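Local coordinates for protein ubiquinol-cytochrome C chaperone (Brucella abortus NCTC 8038, PDB 6RWT) that probably acts as an assembly chaperone for respiratory complex III, as the bacterial homolog of the mitochondrial Cbp3 that binds newly made cytochrome b, at residues 30-35 with 175-180. Numbering follows the deposited sequence.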
ATOM      1  N   GLN A  30      11.764  -0.053   3.794  1.00 21.74           N
ATOM      2  CA  GLN A  30      12.473  -0.330   5.072  1.00 22.62           C
ATOM      3  C   GLN A  30      13.310  -1.615   4.966  1.00 23.55           C
ATOM      4  O   GLN A  30      12.815  -2.644   4.497  1.00 22.26           O
ATOM      5  CB  GLN A  30      11.485  -0.405   6.252  1.00 21.66           C
ATOM      6  CG  GLN A  30      10.842   0.941   6.606  1.00 19.76           C
ATOM      7  CD  GLN A  30       9.737   0.814   7.629  1.00 21.27           C
ATOM      8  OE1 GLN A  30       8.574   0.549   7.294  1.00 24.72           O
ATOM      9  NE2 GLN A  30      10.088   1.008   8.886  1.00 21.46           N
ATOM     10  N   LYS A  31      14.575  -1.535   5.388  1.00 24.24           N
ATOM     11  CA  LYS A  31      15.570  -2.592   5.118  1.00 25.73           C
ATOM     12  C   LYS A  31      15.261  -3.941   5.767  1.00 24.86           C
ATOM     13  O   LYS A  31      15.551  -4.990   5.177  1.00 24.95           O
ATOM     14  CB  LYS A  31      16.981  -2.131   5.525  1.00 30.63           C
ATOM     15  CG  LYS A  31      17.519  -0.958   4.718  1.00 35.92           C
ATOM     16  CD  LYS A  31      17.888  -1.339   3.292  1.00 40.91           C
ATOM     17  CE  LYS A  31      18.449  -0.149   2.524  1.00 44.17           C
ATOM     18  NZ  LYS A  31      19.736   0.344   3.092  1.00 48.24           N
ATOM     19  N   ARG A  32      14.650  -3.920   6.954  1.00 24.91           N
ATOM     20  CA  ARG A  32      14.363  -5.150   7.706  1.00 26.32           C
ATOM     21  C   ARG A  32      13.508  -6.161   6.926  1.00 24.07           C
ATOM     22  O   ARG A  32      13.683  -7.366   7.096  1.00 23.60           O
ATOM     23  CB  ARG A  32      13.702  -4.839   9.059  1.00 27.49           C
ATOM     24  CG  ARG A  32      13.730  -6.005  10.039  1.00 28.52           C
ATOM     25  CD  ARG A  32      13.127  -5.658  11.393  1.00 28.41           C
ATOM     26  NE  ARG A  32      13.323  -6.741  12.366  1.00 30.79           N
ATOM     27  CZ  ARG A  32      12.784  -6.785  13.584  1.00 33.28           C
ATOM     28  NH1 ARG A  32      11.981  -5.810  14.016  1.00 34.71           N
ATOM     29  NH2 ARG A  32      13.045  -7.822  14.382  1.00 36.06           N
ATOM     30  N   PHE A  33      12.602  -5.687   6.064  1.00 22.41           N
ATOM     31  CA  PHE A  33      11.784  -6.611   5.264  1.00 22.32           C
ATOM     32  C   PHE A  33      12.670  -7.554   4.439  1.00 22.37           C
ATOM     33  O   PHE A  33      12.399  -8.744   4.351  1.00 23.58           O
ATOM     34  CB  PHE A  33      10.846  -5.886   4.279  1.00 21.30           C
ATOM     35  CG  PHE A  33       9.869  -4.919   4.910  1.00 20.31           C
ATOM     36  CD1 PHE A  33       9.105  -5.267   6.026  1.00 20.69           C
ATOM     37  CD2 PHE A  33       9.667  -3.663   4.333  1.00 20.51           C
ATOM     38  CE1 PHE A  33       8.201  -4.364   6.575  1.00 20.41           C
ATOM     39  CE2 PHE A  33       8.764  -2.767   4.877  1.00 19.70           C
ATOM     40  CZ  PHE A  33       8.029  -3.118   6.006  1.00 20.18           C
ATOM     41  N   TYR A  34      13.734  -6.998   3.855  1.00 21.73           N
ATOM     42  CA  TYR A  34      14.583  -7.698   2.892  1.00 23.35           C
ATOM     43  C   TYR A  34      15.788  -8.388   3.548  1.00 26.56           C
ATOM     44  O   TYR A  34      16.299  -9.389   3.036  1.00 30.96           O
ATOM     45  CB  TYR A  34      15.042  -6.718   1.805  1.00 22.09           C
ATOM     46  CG  TYR A  34      13.892  -5.933   1.178  1.00 20.88           C
ATOM     47  CD1 TYR A  34      13.112  -6.480   0.147  1.00 20.67           C
ATOM     48  CD2 TYR A  34      13.548  -4.670   1.655  1.00 21.40           C
ATOM     49  CE1 TYR A  34      12.048  -5.764  -0.408  1.00 21.03           C
ATOM     50  CE2 TYR A  34      12.490  -3.949   1.110  1.00 20.86           C
ATOM     51  CZ  TYR A  34      11.740  -4.496   0.077  1.00 21.04           C
ATOM     52  OH  TYR A  34      10.688  -3.768  -0.459  1.00 21.68           O
ATOM     53  N   ALA A  35      16.254  -7.848   4.665  1.00 27.34           N
ATOM     54  CA  ALA A  35      17.308  -8.501   5.428  1.00 29.43           C
ATOM     55  C   ALA A  35      16.665  -9.593   6.306  1.00 30.89           C
ATOM     56  O   ALA A  35      16.462 -10.713   5.825  1.00 34.74           O
ATOM     57  CB  ALA A  35      18.111  -7.482   6.228  1.00 32.58           C
ATOM     58  N   MET A 175       4.284   2.458  11.144  1.00 24.16           N
ATOM     59  CA  MET A 175       5.162   2.059  12.244  1.00 26.15           C
ATOM     60  C   MET A 175       6.606   1.883  11.746  1.00 24.66           C
ATOM     61  O   MET A 175       6.828   1.611  10.563  1.00 23.90           O
ATOM     62  CB  MET A 175       4.653   0.766  12.889  1.00 29.33           C
ATOM     63  CG  MET A 175       3.238   0.839  13.469  1.00 36.58           C
ATOM     64  SD  MET A 175       2.967   2.064  14.774  1.00 41.42           S
ATOM     65  CE  MET A 175       4.037   1.415  16.055  1.00 44.22           C
ATOM     66  N   ASP A 176       7.579   2.090  12.633  1.00 26.94           N
ATOM     67  CA  ASP A 176       8.990   1.758  12.372  1.00 27.13           C
ATOM     68  C   ASP A 176       9.150   0.246  12.565  1.00 26.93           C
ATOM     69  O   ASP A 176       9.125  -0.252  13.692  1.00 28.29           O
ATOM     70  CB  ASP A 176       9.914   2.544  13.335  1.00 27.77           C
ATOM     71  CG  ASP A 176      11.422   2.223  13.170  1.00 30.75           C
ATOM     72  OD1 ASP A 176      11.820   1.359  12.356  1.00 31.51           O
ATOM     73  OD2 ASP A 176      12.230   2.850  13.899  1.00 35.25           O
ATOM     74  N   VAL A 177       9.337  -0.480  11.464  1.00 24.86           N
ATOM     75  CA  VAL A 177       9.475  -1.941  11.511  1.00 26.81           C
ATOM     76  C   VAL A 177      10.605  -2.437  12.440  1.00 27.49           C
ATOM     77  O   VAL A 177      10.502  -3.533  12.982  1.00 27.99           O
ATOM     78  CB  VAL A 177       9.584  -2.550  10.078  1.00 27.33           C
ATOM     79  CG1 VAL A 177      10.935  -2.250   9.444  1.00 27.28           C
ATOM     80  CG2 VAL A 177       9.316  -4.053  10.105  1.00 27.85           C
ATOM     81  N   ASP A 178      11.650  -1.631  12.645  1.00 27.29           N
ATOM     82  CA  ASP A 178      12.761  -1.998  13.556  1.00 29.84           C
ATOM     83  C   ASP A 178      12.366  -2.103  15.039  1.00 32.87           C
ATOM     84  O   ASP A 178      13.078  -2.735  15.824  1.00 35.04           O
ATOM     85  CB  ASP A 178      13.922  -1.003  13.420  1.00 32.36           C
ATOM     86  CG  ASP A 178      14.586  -1.048  12.054  1.00 34.17           C
ATOM     87  OD1 ASP A 178      14.700  -2.144  11.474  1.00 35.93           O
ATOM     88  OD2 ASP A 178      15.012   0.021  11.564  1.00 39.83           O
ATOM     89  N   GLN A 179      11.259  -1.455  15.412  1.00 34.81           N
ATOM     90  CA  GLN A 179      10.714  -1.526  16.768  1.00 37.08           C
ATOM     91  C   GLN A 179       9.722  -2.680  16.988  1.00 37.90           C
ATOM     92  O   GLN A 179       9.227  -2.847  18.103  1.00 41.92           O
ATOM     93  CB  GLN A 179      10.052  -0.190  17.133  1.00 39.86           C
ATOM     94  CG  GLN A 179      10.992   1.009  17.038  1.00 46.51           C
ATOM     95  CD  GLN A 179      10.311   2.333  17.345  1.00 54.06           C
ATOM     96  OE1 GLN A 179       9.155   2.559  16.974  1.00 65.57           O
ATOM     97  NE2 GLN A 179      11.029   3.221  18.019  1.00 60.07           N
ATOM     98  N   VAL A 180       9.434  -3.477  15.954  1.00 36.64           N
ATOM     99  CA  VAL A 180       8.568  -4.662  16.102  1.00 41.04           C
ATOM    100  C   VAL A 180       9.333  -5.775  16.827  1.00 44.51           C
ATOM    101  O   VAL A 180      10.459  -6.104  16.446  1.00 43.68           O
ATOM    102  CB  VAL A 180       8.070  -5.186  14.730  1.00 42.17           C
ATOM    103  CG1 VAL A 180       7.234  -6.455  14.886  1.00 44.47           C
ATOM    104  CG2 VAL A 180       7.249  -4.118  14.028  1.00 43.02           C
TER
HETATM  105  O   HOH W   1      14.460  -1.495   8.658  1.00 33.12           O
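Arg32 on one loop hydrogen-bonds the carbonyls of Val177 and Val180 on another: a loop-to-loop contact between the link from helix 2-28 to helix 43-61 and the C-terminal tail after helix 164-168. The side chain runs extended, with CG anti to the backbone N (chi1 -164°), a span that suits arginine's length. Arg32 NH1 donates to Val177 O at 2.9 Å, with the N-H bent to 147°. The bond from Arg32 NH1 to Val180 O, also 2.9 Å, is straighter at 166° and falls on a carbonyl lone pair. NH1 thus bridges the carbonyl of the first residue of 3-10 segment 177-179 and that of Val180, the residue just after it; both oxygens lie near the guanidinium plane, at its edge. Val177 O also accepts from Val180 N within that turn. Arg32 NE bonds to Gln36 OE1, which helps fix the rotation of the group.

Both loops belong to a helical chain without strands. The 3-10 segment is introduced by an Asx turn, in which Asp176 OD1 accepts from Asp178 N at 3.0 Å, a role open to aspartate's short carboxylate. Asp178, more exposed, takes a water bond through OD1, and the same water accepts from Arg32 N. The Asp178 carboxylate lies alongside the Arg32 chain, OD1 near CB and CD, and makes no salt bridge; its opposite charge would probably still attract the guanidinium at longer range.

The apolar part of the contact centres on branched Val177, wedged between the side chains of Gln30, Arg32 and Phe33. Val177 CG1 sits 3.7 Å from Gln30 CB and 3.8 Å from Arg32 CB, while Val177 CG2 meets Phe33 CE1 at 3.7 Å. Tyr151 of helix 145-161 touches Val177 and packs edge-to-face with the buried Phe33 ring.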